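DNA polymerase III, beta subunit (Eubacterium rectale, PDB 3T0P) probably tethers DNA polymerases and other proteins to DNA as a ring-shaped head-to-tail homodimer, giving them processivity. Local coordinates at residues V138-A147 with V169-R180; I78-T88 with I99-I108. One frame throughout, in Å; residues are numbered along the deposited sequence.

Contact 1 of 2, residues V138-A147 with V169-R180. With EDO (1,2-ethanediol), chain C.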
loop_
_atom_site.group_PDB
_atom_site.type_symbol
_atom_site.label_atom_id
_atom_site.label_comp_id
_atom_site.label_asym_id
_atom_site.label_seq_id
_atom_site.Cartn_x
_atom_site.Cartn_y
_atom_site.Cartn_z
ATOM N N VAL B 138 8.272 19.606 -11.473
ATOM C CA VAL B 138 7.288 20.525 -12.025
ATOM C C VAL B 138 5.950 19.790 -12.280
ATOM O O VAL B 138 4.903 20.410 -12.119
ATOM C CB VAL B 138 7.788 21.338 -13.252
ATOM C CG1 VAL B 138 7.767 20.540 -14.558
ATOM C CG2 VAL B 138 6.991 22.611 -13.399
ATOM N N ILE B 139 5.973 18.484 -12.606
ATOM C CA ILE B 139 4.739 17.719 -12.805
ATOM C C ILE B 139 4.080 17.536 -11.417
ATOM O O ILE B 139 2.873 17.734 -11.274
ATOM C CB ILE B 139 5.010 16.346 -13.505
ATOM C CG1 ILE B 139 5.507 16.517 -14.961
ATOM C CG2 ILE B 139 3.782 15.423 -13.438
ATOM C CD1 ILE B 139 6.190 15.160 -15.572
ATOM N N ARG B 140 4.872 17.168 -10.401
ATOM C CA ARG B 140 4.327 16.955 -9.054
ATOM C C ARG B 140 3.640 18.250 -8.542
ATOM O O ARG B 140 2.559 18.190 -7.967
ATOM C CB ARG B 140 5.430 16.511 -8.087
ATOM C CG ARG B 140 4.925 16.054 -6.715
ATOM C CD ARG B 140 6.066 15.633 -5.794
ATOM N NE ARG B 140 6.992 16.731 -5.511
ATOM C CZ ARG B 140 6.844 17.604 -4.514
ATOM N NH1 ARG B 140 5.812 17.502 -3.677
ATOM N NH2 ARG B 140 7.735 18.567 -4.333
ATOM N N GLN B 141 4.240 19.390 -8.848
ATOM C CA GLN B 141 3.824 20.726 -8.436
ATOM C C GLN B 141 2.612 21.272 -9.184
ATOM O O GLN B 141 2.112 22.338 -8.790
ATOM C CB GLN B 141 4.991 21.699 -8.609
ATOM C CG GLN B 141 6.081 21.501 -7.565
ATOM C CD GLN B 141 7.363 22.191 -7.940
ATOM O OE1 GLN B 141 7.575 22.639 -9.079
ATOM N NE2 GLN B 141 8.257 22.293 -6.983
ATOM N N THR B 142 2.115 20.556 -10.225
ATOM C CA THR B 142 0.992 21.052 -11.026
ATOM C C THR B 142 -0.055 20.005 -11.415
ATOM O O THR B 142 -1.195 20.383 -11.690
ATOM C CB THR B 142 1.506 21.696 -12.357
ATOM O OG1 THR B 142 2.247 20.723 -13.094
ATOM C CG2 THR B 142 2.361 22.915 -12.141
ATOM N N ILE B 143 0.324 18.735 -11.538
ATOM C CA ILE B 143 -0.555 17.667 -12.052
ATOM C C ILE B 143 -1.879 17.484 -11.280
ATOM O O ILE B 143 -2.877 17.080 -11.885
ATOM C CB ILE B 143 0.198 16.312 -12.197
ATOM C CG1 ILE B 143 -0.423 15.424 -13.305
ATOM C CG2 ILE B 143 0.341 15.548 -10.861
ATOM C CD1 ILE B 143 -0.356 15.988 -14.674
ATOM N N PHE B 144 -1.899 17.792 -9.977
ATOM C CA PHE B 144 -3.070 17.600 -9.132
ATOM C C PHE B 144 -4.269 18.463 -9.533
ATOM O O PHE B 144 -5.370 18.156 -9.088
ATOM C CB PHE B 144 -2.706 17.890 -7.669
ATOM C CG PHE B 144 -2.299 19.314 -7.414
ATOM C CD1 PHE B 144 -3.255 20.306 -7.239
ATOM C CD2 PHE B 144 -0.958 19.675 -7.380
ATOM C CE1 PHE B 144 -2.883 21.636 -7.046
ATOM C CE2 PHE B 144 -0.589 21.008 -7.195
ATOM C CZ PHE B 144 -1.553 21.971 -6.997
ATOM N N SER B 145 -4.071 19.562 -10.305
ATOM C CA SER B 145 -5.199 20.444 -10.603
ATOM C C SER B 145 -5.677 20.390 -12.061
ATOM O O SER B 145 -6.354 21.305 -12.509
ATOM C CB SER B 145 -4.918 21.878 -10.170
ATOM O OG SER B 145 -3.661 22.325 -10.625
ATOM N N ILE B 146 -5.425 19.275 -12.760
ATOM C CA ILE B 146 -6.007 19.018 -14.078
ATOM C C ILE B 146 -7.459 18.531 -13.821
ATOM O O ILE B 146 -7.732 18.034 -12.724
ATOM C CB ILE B 146 -5.169 17.999 -14.912
ATOM C CG1 ILE B 146 -5.150 16.592 -14.244
ATOM C CG2 ILE B 146 -3.756 18.536 -15.209
ATOM C CD1 ILE B 146 -4.578 15.438 -15.110
ATOM N N ALA B 147 -8.377 18.649 -14.791
ATOM C CA ALA B 147 -9.752 18.193 -14.552
ATOM C C ALA B 147 -9.827 16.668 -14.376
ATOM O O ALA B 147 -9.095 15.930 -15.032
ATOM C CB ALA B 147 -10.668 18.637 -15.670
ATOM N N VAL B 169 4.551 26.125 -16.735
ATOM C CA VAL B 169 3.712 24.930 -16.723
ATOM C C VAL B 169 2.430 25.289 -16.011
ATOM O O VAL B 169 2.473 25.852 -14.919
ATOM C CB VAL B 169 4.448 23.709 -16.114
ATOM C CG1 VAL B 169 3.541 22.480 -16.031
ATOM C CG2 VAL B 169 5.705 23.395 -16.926
ATOM N N VAL B 170 1.280 25.038 -16.675
ATOM C CA VAL B 170 -0.046 25.449 -16.185
ATOM C C VAL B 170 -1.027 24.286 -16.224
ATOM O O VAL B 170 -1.098 23.574 -17.222
ATOM C CB VAL B 170 -0.615 26.655 -17.009
ATOM C CG1 VAL B 170 -1.951 27.154 -16.465
ATOM C CG2 VAL B 170 0.370 27.806 -17.099
ATOM N N SER B 171 -1.816 24.132 -15.148
ATOM C CA SER B 171 -2.963 23.237 -15.070
ATOM C C SER B 171 -4.128 23.990 -14.422
ATOM O O SER B 171 -3.908 24.914 -13.631
ATOM C CB SER B 171 -2.648 21.964 -14.315
ATOM O OG SER B 171 -2.306 22.254 -12.975
ATOM N N LEU B 172 -5.358 23.642 -14.803
ATOM C CA LEU B 172 -6.565 24.244 -14.267
ATOM C C LEU B 172 -7.740 23.288 -14.448
ATOM O O LEU B 172 -7.743 22.470 -15.358
ATOM C CB LEU B 172 -6.854 25.646 -14.866
ATOM C CG LEU B 172 -7.197 25.785 -16.350
ATOM C CD1 LEU B 172 -8.709 25.753 -16.582
ATOM C CD2 LEU B 172 -6.701 27.110 -16.878
ATOM N N ASP B 173 -8.726 23.375 -13.566
ATOM C CA ASP B 173 -9.886 22.490 -13.632
ATOM C C ASP B 173 -11.210 23.274 -13.553
ATOM O O ASP B 173 -12.274 22.666 -13.505
ATOM C CB ASP B 173 -9.792 21.439 -12.516
ATOM C CG ASP B 173 -9.756 22.003 -11.100
ATOM O OD1 ASP B 173 -9.841 23.251 -10.948
ATOM O OD2 ASP B 173 -9.673 21.199 -10.141
ATOM N N GLY B 174 -11.124 24.601 -13.548
ATOM C CA GLY B 174 -12.283 25.488 -13.444
ATOM C C GLY B 174 -12.508 26.065 -12.060
ATOM O O GLY B 174 -13.270 27.024 -11.913
ATOM N N HIS B 175 -11.837 25.497 -11.037
ATOM C CA HIS B 175 -11.910 25.903 -9.632
ATOM C C HIS B 175 -10.593 26.457 -9.111
ATOM O O HIS B 175 -10.572 27.084 -8.055
ATOM C CB HIS B 175 -12.307 24.706 -8.771
ATOM C CG HIS B 175 -13.645 24.164 -9.131
ATOM N ND1 HIS B 175 -13.773 22.983 -9.836
ATOM C CD2 HIS B 175 -14.871 24.692 -8.924
ATOM C CE1 HIS B 175 -15.072 22.810 -10.004
ATOM N NE2 HIS B 175 -15.772 23.819 -9.480
ATOM N N ARG B 176 -9.492 26.178 -9.809
ATOM C CA ARG B 176 -8.146 26.584 -9.409
ATOM C C ARG B 176 -7.185 26.554 -10.574
ATOM O O ARG B 176 -7.466 25.915 -11.586
ATOM C CB ARG B 176 -7.621 25.654 -8.311
ATOM C CG ARG B 176 -7.511 24.211 -8.761
ATOM C CD ARG B 176 -7.702 23.329 -7.594
ATOM N NE ARG B 176 -7.972 21.947 -7.970
ATOM C CZ ARG B 176 -7.392 20.910 -7.391
ATOM N NH1 ARG B 176 -6.463 21.098 -6.466
ATOM N NH2 ARG B 176 -7.709 19.676 -7.755
ATOM N N ILE B 177 -6.031 27.215 -10.409
ATOM C CA ILE B 177 -4.977 27.288 -11.406
ATOM C C ILE B 177 -3.649 27.099 -10.685
ATOM O O ILE B 177 -3.391 27.738 -9.662
ATOM C CB ILE B 177 -5.018 28.611 -12.251
ATOM C CG1 ILE B 177 -6.434 28.909 -12.832
ATOM C CG2 ILE B 177 -3.955 28.589 -13.383
ATOM C CD1 ILE B 177 -6.568 30.281 -13.598
ATOM N N SER B 178 -2.820 26.189 -11.208
ATOM C CA SER B 178 -1.467 25.944 -10.720
ATOM C C SER B 178 -0.497 26.339 -11.803
ATOM O O SER B 178 -0.604 25.843 -12.925
ATOM C CB SER B 178 -1.278 24.488 -10.340
ATOM O OG SER B 178 -2.224 24.127 -9.358
ATOM N N ILE B 179 0.401 27.271 -11.495
ATOM C CA ILE B 179 1.398 27.779 -12.440
ATOM C C ILE B 179 2.780 27.698 -11.820
ATOM O O ILE B 179 3.020 28.256 -10.746
ATOM C CB ILE B 179 1.111 29.240 -12.919
ATOM C CG1 ILE B 179 -0.357 29.438 -13.328
ATOM C CG2 ILE B 179 2.066 29.652 -14.058
ATOM C CD1 ILE B 179 -0.798 30.888 -13.408
ATOM N N ARG B 180 3.698 27.058 -12.537
ATOM C CA ARG B 180 5.096 26.987 -12.160
ATOM C C ARG B 180 5.953 27.646 -13.224
ATOM O O ARG B 180 5.669 27.535 -14.408
ATOM C CB ARG B 180 5.522 25.550 -11.924
ATOM C CG ARG B 180 5.115 25.005 -10.539
ATOM C CD ARG B 180 6.034 25.557 -9.472
ATOM N NE ARG B 180 5.616 25.147 -8.136
ATOM C CZ ARG B 180 6.376 25.248 -7.052
ATOM N NH1 ARG B 180 7.611 25.742 -7.140
ATOM N NH2 ARG B 180 5.927 24.819 -5.877
HETATM C C1 EDO C . 1.330 14.429 -2.790
HETATM O O1 EDO C . 1.788 14.231 -1.445
HETATM C C2 EDO C . 1.987 15.661 -3.415
HETATM O O2 EDO C . 3.419 15.571 -3.342
HETATM O O HOH W 1 -8.906 18.688 -10.310
#

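Contact 2 of 2, residues I78-T88 with I99-I108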
loop_
_atom_site.group_PDB
_atom_site.type_symbol
_atom_site.label_atom_id
_atom_site.label_comp_id
_atom_site.label_asym_id
_atom_site.label_seq_id
_atom_site.Cartn_x
_atom_site.Cartn_y
_atom_site.Cartn_z
ATOM N N ILE B 78 6.267 -12.989 -15.887
ATOM C CA ILE B 78 7.243 -14.044 -16.183
ATOM C C ILE B 78 8.648 -13.505 -15.902
ATOM O O ILE B 78 9.361 -14.102 -15.109
ATOM C CB ILE B 78 7.117 -14.614 -17.620
ATOM C CG1 ILE B 78 5.826 -15.437 -17.776
ATOM C CG2 ILE B 78 8.349 -15.452 -18.017
ATOM C CD1 ILE B 78 5.529 -15.961 -19.185
ATOM N N VAL B 79 8.996 -12.342 -16.487
ATOM C CA VAL B 79 10.319 -11.724 -16.419
ATOM C C VAL B 79 10.676 -11.400 -14.979
ATOM O O VAL B 79 11.786 -11.699 -14.547
ATOM C CB VAL B 79 10.414 -10.495 -17.368
ATOM C CG1 VAL B 79 11.681 -9.688 -17.113
ATOM C CG2 VAL B 79 10.357 -10.941 -18.827
ATOM N N ARG B 80 9.711 -10.855 -14.221
ATOM C CA ARG B 80 9.847 -10.466 -12.813
ATOM C C ARG B 80 10.073 -11.664 -11.866
ATOM O O ARG B 80 10.660 -11.482 -10.794
ATOM C CB ARG B 80 8.590 -9.709 -12.367
ATOM C CG ARG B 80 8.801 -8.769 -11.194
ATOM C CD ARG B 80 7.605 -7.869 -10.982
ATOM N NE ARG B 80 7.385 -6.959 -12.112
ATOM C CZ ARG B 80 6.280 -6.950 -12.848
ATOM N NH1 ARG B 80 5.285 -7.793 -12.576
ATOM N NH2 ARG B 80 6.150 -6.089 -13.847
ATOM N N LYS B 81 9.555 -12.854 -12.224
ATOM C CA LYS B 81 9.678 -14.065 -11.416
ATOM C C LYS B 81 10.745 -15.057 -11.909
ATOM O O LYS B 81 11.032 -16.012 -11.199
ATOM C CB LYS B 81 8.311 -14.744 -11.286
ATOM C CG LYS B 81 7.365 -13.894 -10.440
ATOM C CD LYS B 81 6.132 -14.653 -10.032
ATOM C CE LYS B 81 5.270 -13.879 -9.066
ATOM N NZ LYS B 81 3.920 -14.491 -8.988
ATOM N N LEU B 82 11.397 -14.791 -13.051
ATOM C CA LEU B 82 12.462 -15.668 -13.517
ATOM C C LEU B 82 13.714 -15.507 -12.662
ATOM O O LEU B 82 13.882 -14.462 -12.032
ATOM C CB LEU B 82 12.814 -15.399 -14.995
ATOM C CG LEU B 82 11.886 -16.010 -16.037
ATOM C CD1 LEU B 82 12.300 -15.596 -17.430
ATOM C CD2 LEU B 82 11.783 -17.511 -15.911
ATOM N N PRO B 83 14.597 -16.534 -12.611
ATOM C CA PRO B 83 15.873 -16.361 -11.877
ATOM C C PRO B 83 16.722 -15.235 -12.503
ATOM O O PRO B 83 16.484 -14.831 -13.655
ATOM C CB PRO B 83 16.574 -17.728 -12.046
ATOM C CG PRO B 83 15.572 -18.658 -12.612
ATOM C CD PRO B 83 14.520 -17.853 -13.283
ATOM N N ASP B 84 17.725 -14.740 -11.762
ATOM C CA ASP B 84 18.585 -13.640 -12.211
ATOM C C ASP B 84 19.717 -14.172 -13.051
ATOM O O ASP B 84 20.849 -14.269 -12.595
ATOM C CB ASP B 84 19.109 -12.854 -11.001
ATOM C CG ASP B 84 18.023 -12.080 -10.268
ATOM O OD1 ASP B 84 16.853 -12.099 -10.727
ATOM O OD2 ASP B 84 18.345 -11.411 -9.286
ATOM N N ASN B 85 19.385 -14.597 -14.250
ATOM C CA ASN B 85 20.300 -15.194 -15.203
ATOM C C ASN B 85 19.890 -14.746 -16.590
ATOM O O ASN B 85 19.063 -13.846 -16.699
ATOM C CB ASN B 85 20.274 -16.702 -15.067
ATOM C CG ASN B 85 21.593 -17.364 -15.432
ATOM O OD1 ASN B 85 22.221 -17.069 -16.468
ATOM N ND2 ASN B 85 22.038 -18.288 -14.590
ATOM N N ASP B 86 20.477 -15.307 -17.640
ATOM C CA ASP B 86 20.118 -14.919 -18.999
ATOM C C ASP B 86 18.810 -15.539 -19.385
ATOM O O ASP B 86 18.545 -16.702 -19.092
ATOM C CB ASP B 86 21.196 -15.315 -19.991
ATOM C CG ASP B 86 22.459 -14.507 -19.843
ATOM O OD1 ASP B 86 22.393 -13.381 -19.262
ATOM O OD2 ASP B 86 23.505 -14.972 -20.321
ATOM N N VAL B 87 17.977 -14.740 -19.998
ATOM C CA VAL B 87 16.659 -15.154 -20.433
ATOM C C VAL B 87 16.698 -15.342 -21.942
ATOM O O VAL B 87 17.114 -14.434 -22.661
ATOM C CB VAL B 87 15.589 -14.117 -20.006
ATOM C CG1 VAL B 87 14.213 -14.498 -20.538
ATOM C CG2 VAL B 87 15.556 -13.960 -18.484
ATOM N N THR B 88 16.245 -16.503 -22.414
ATOM C CA THR B 88 16.123 -16.741 -23.837
ATOM C C THR B 88 14.642 -16.635 -24.193
ATOM O O THR B 88 13.772 -17.181 -23.499
ATOM C CB THR B 88 16.745 -18.099 -24.232
ATOM O OG1 THR B 88 18.113 -18.074 -23.826
ATOM C CG2 THR B 88 16.668 -18.370 -25.736
ATOM N N ILE B 99 10.016 -18.948 -23.302
ATOM C CA ILE B 99 10.829 -18.061 -22.484
ATOM C C ILE B 99 11.536 -18.987 -21.517
ATOM O O ILE B 99 10.870 -19.713 -20.767
ATOM C CB ILE B 99 10.001 -16.951 -21.782
ATOM C CG1 ILE B 99 9.158 -16.142 -22.808
ATOM C CG2 ILE B 99 10.934 -16.055 -20.985
ATOM C CD1 ILE B 99 8.118 -15.141 -22.203
ATOM N N SER B 100 12.869 -19.023 -21.580
ATOM C CA SER B 100 13.625 -19.958 -20.756
ATOM C C SER B 100 14.760 -19.263 -20.009
ATOM O O SER B 100 15.292 -18.259 -20.461
ATOM C CB SER B 100 14.127 -21.141 -21.587
ATOM O OG SER B 100 15.213 -20.773 -22.406
ATOM N N CYS B 101 15.048 -19.753 -18.813
ATOM C CA CYS B 101 16.058 -19.177 -17.930
ATOM C C CYS B 101 16.466 -20.239 -16.950
ATOM O O CYS B 101 15.604 -20.749 -16.249
ATOM C CB CYS B 101 15.496 -17.948 -17.211
ATOM S SG CYS B 101 16.692 -17.103 -16.161
ATOM N N GLU B 102 17.774 -20.556 -16.877
ATOM C CA GLU B 102 18.351 -21.588 -16.011
ATOM C C GLU B 102 17.664 -22.907 -16.358
ATOM O O GLU B 102 17.681 -23.278 -17.531
ATOM C CB GLU B 102 18.260 -21.241 -14.498
ATOM C CG GLU B 102 19.121 -20.047 -14.099
ATOM C CD GLU B 102 19.274 -19.707 -12.624
ATOM O OE1 GLU B 102 18.782 -20.479 -11.764
ATOM O OE2 GLU B 102 19.868 -18.641 -12.333
ATOM N N LYS B 103 16.958 -23.535 -15.395
ATOM C CA LYS B 103 16.258 -24.802 -15.642
ATOM C C LYS B 103 14.720 -24.624 -15.744
ATOM O O LYS B 103 13.977 -25.603 -15.658
ATOM C CB LYS B 103 16.589 -25.817 -14.538
ATOM C CG LYS B 103 18.025 -26.321 -14.543
ATOM C CD LYS B 103 18.154 -27.525 -13.620
ATOM C CE LYS B 103 19.532 -27.681 -13.034
ATOM N NZ LYS B 103 19.496 -27.634 -11.549
ATOM N N ALA B 104 14.257 -23.383 -15.903
ATOM C CA ALA B 104 12.843 -23.051 -15.998
ATOM C C ALA B 104 12.472 -22.665 -17.424
ATOM O O ALA B 104 13.267 -22.053 -18.150
ATOM C CB ALA B 104 12.515 -21.930 -15.033
ATOM N N LYS B 105 11.255 -23.027 -17.825
ATOM C CA LYS B 105 10.770 -22.830 -19.176
ATOM C C LYS B 105 9.271 -22.514 -19.177
ATOM O O LYS B 105 8.503 -23.199 -18.509
ATOM C CB LYS B 105 11.063 -24.139 -19.949
ATOM C CG LYS B 105 10.924 -24.091 -21.443
ATOM C CD LYS B 105 11.358 -25.426 -22.040
ATOM C CE LYS B 105 10.235 -26.219 -22.685
ATOM N NZ LYS B 105 9.348 -26.870 -21.681
ATOM N N PHE B 106 8.868 -21.459 -19.907
ATOM C CA PHE B 106 7.472 -21.057 -20.062
ATOM C C PHE B 106 7.059 -21.164 -21.501
ATOM O O PHE B 106 7.782 -20.683 -22.370
ATOM C CB PHE B 106 7.236 -19.612 -19.593
ATOM C CG PHE B 106 7.157 -19.455 -18.102
ATOM C CD1 PHE B 106 5.949 -19.618 -17.436
ATOM C CD2 PHE B 106 8.299 -19.181 -17.355
ATOM C CE1 PHE B 106 5.883 -19.499 -16.058
ATOM C CE2 PHE B 106 8.234 -19.059 -15.974
ATOM C CZ PHE B 106 7.021 -19.190 -15.334
ATOM N N ASN B 107 5.903 -21.779 -21.775
ATOM C CA ASN B 107 5.361 -21.818 -23.137
ATOM C C ASN B 107 4.110 -20.974 -23.137
ATOM O O ASN B 107 3.212 -21.205 -22.316
ATOM C CB ASN B 107 5.096 -23.237 -23.622
ATOM C CG ASN B 107 6.330 -24.097 -23.624
ATOM O OD1 ASN B 107 7.077 -24.140 -24.600
ATOM N ND2 ASN B 107 6.603 -24.750 -22.503
ATOM N N ILE B 108 4.112 -19.895 -23.949
ATOM C CA ILE B 108 2.969 -18.995 -24.088
ATOM C C ILE B 108 2.725 -18.782 -25.584
ATOM O O ILE B 108 3.489 -19.283 -26.406
ATOM C CB ILE B 108 3.100 -17.654 -23.289
ATOM C CG1 ILE B 108 4.347 -16.831 -23.717
ATOM C CG2 ILE B 108 3.026 -17.895 -21.762
ATOM C CD1 ILE B 108 4.430 -15.459 -23.133
HETATM O O HOH W 2 19.718 -19.002 -18.271
#

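Contact 1 of 2, residues V138-A147 with V169-R180
Q141 lays its side-chain amide flat on the guanidinium of R180: the two planes are only 6° apart, and Q141 CD sits 3.3 Å from R180 CZ, over the middle of the group. R180 reaches this place by bending at its second torsion (chi2 -76°), which carries the guanidinium under the amide. The pairing is a stack, with R180 NE directing its hydrogen bond to Y359 OH. Beside it, CG2 of V138 packs against R180 CB at 3.6 Å and against CG2 of V169, while T142 turns its methyl CG2 to R180 CG.

Deeper in, three serine hydroxyls gather below the turn that follows helix 132-140. S171 OG gives a short hydrogen bond of 2.5 Å to T142 O, which also accepts from S145 N on the other face of its carbonyl. With its OG held between backbone N and carbonyl carbon (chi1 49°), S145 reaches both strands, lying 2.6 Å from S178 OG and 2.7 Å from S171 OG. The ring of F144 brings CZ within 3.3 Å of S178 OG, and R176 NH1 meets its edge at CD1.

R176 runs extended past S145, whose CB rests over one face of its guanidinium. At the tip of the hairpin R176 NE makes a salt bridge of 2.9 Å with D173 OD2, and NH1 has a second acid in D327. One water joins I146 O, D173 OD2 and R176 NH2.

The contact is buried yet largely polar: the S171 hydroxyl and S145 N satisfy the carbonyl of T142, on the turn packed against the two strands; the charge of R176 is met by D173 and D327, whereas the guanidinium of R180 is held by the Q141 stack and a hydrogen bond to Y359.

Contact 2 of 2, residues I78-T88 with I99-I108
The ring of F106 has I78 over one face, with CG1 of I78 4.2 Å from the ring centroid and 12° off the normal, a CH-pi contact. At the ring's edge stands L82, its CD2 3.9 Å from F106 CE2. The other flat groups belong to N85 and E102, whose amide and carboxylate planes are nearly perpendicular (85°). N85 ND2 donates to E102 OE2 over 3.2 Å, staying in its own amide plane but arriving on the anti side of the carboxylate and somewhat out of its plane. The E102 carboxylate also lies against the ring of P83, with E102 CD 3.4 Å from P83 CB.

I78 CG2 and L82 CD1 both meet CG2 of I99, which V87 CG1 reaches from the neighbouring strand at 3.7 Å. C101 points its sulfur anti to the backbone N (chi1 -177°), placing SG beside P83, 3.7 Å from P83 CD. An alanine in place of F106 removes the ring that I78 CG1 and L82 CD2 pack on, and would probably open a gap between the helix end and the sheet, beside M303 of the second subunit.

T88 and S100 form an antiparallel hydrogen-bonded pair, each N to the other's O at 2.8 Å, and T88 CB faces S100 OG. Further on, a water bridges D86 O to E102 N, which lies inside the type II' turn from C101 to A104.

Helix 72-81 and the chain leaving it pack on one face of the antiparallel sheet holding strands 86-91, 96-101 and 104-109, one part of the N-terminal domain. A104 to N107 pair with a strand of the second subunit, continuing the sheet over the interface as in the head-to-tail ring of this family.

Both contacts set the end of a helix, and the chain leaving it, against a beta hairpin, but in different domains: contact 1 in the central domain, contact 2 in the N-terminal one. Their centres are 43 Å apart and their nearest atoms about 21 Å, so they do not touch and share no strand or helix. Contact 1 is the buried one, near the centre of the chain and untouched by the other subunit, yet its joint is largely polar. Contact 2 lies at the subunit interface: its middle is aliphatic and aromatic, and its one cross-segment side-chain hydrogen bond, N85 to E102, lies at the exposed turn, while the remaining polar pairing is backbone bonding between strands.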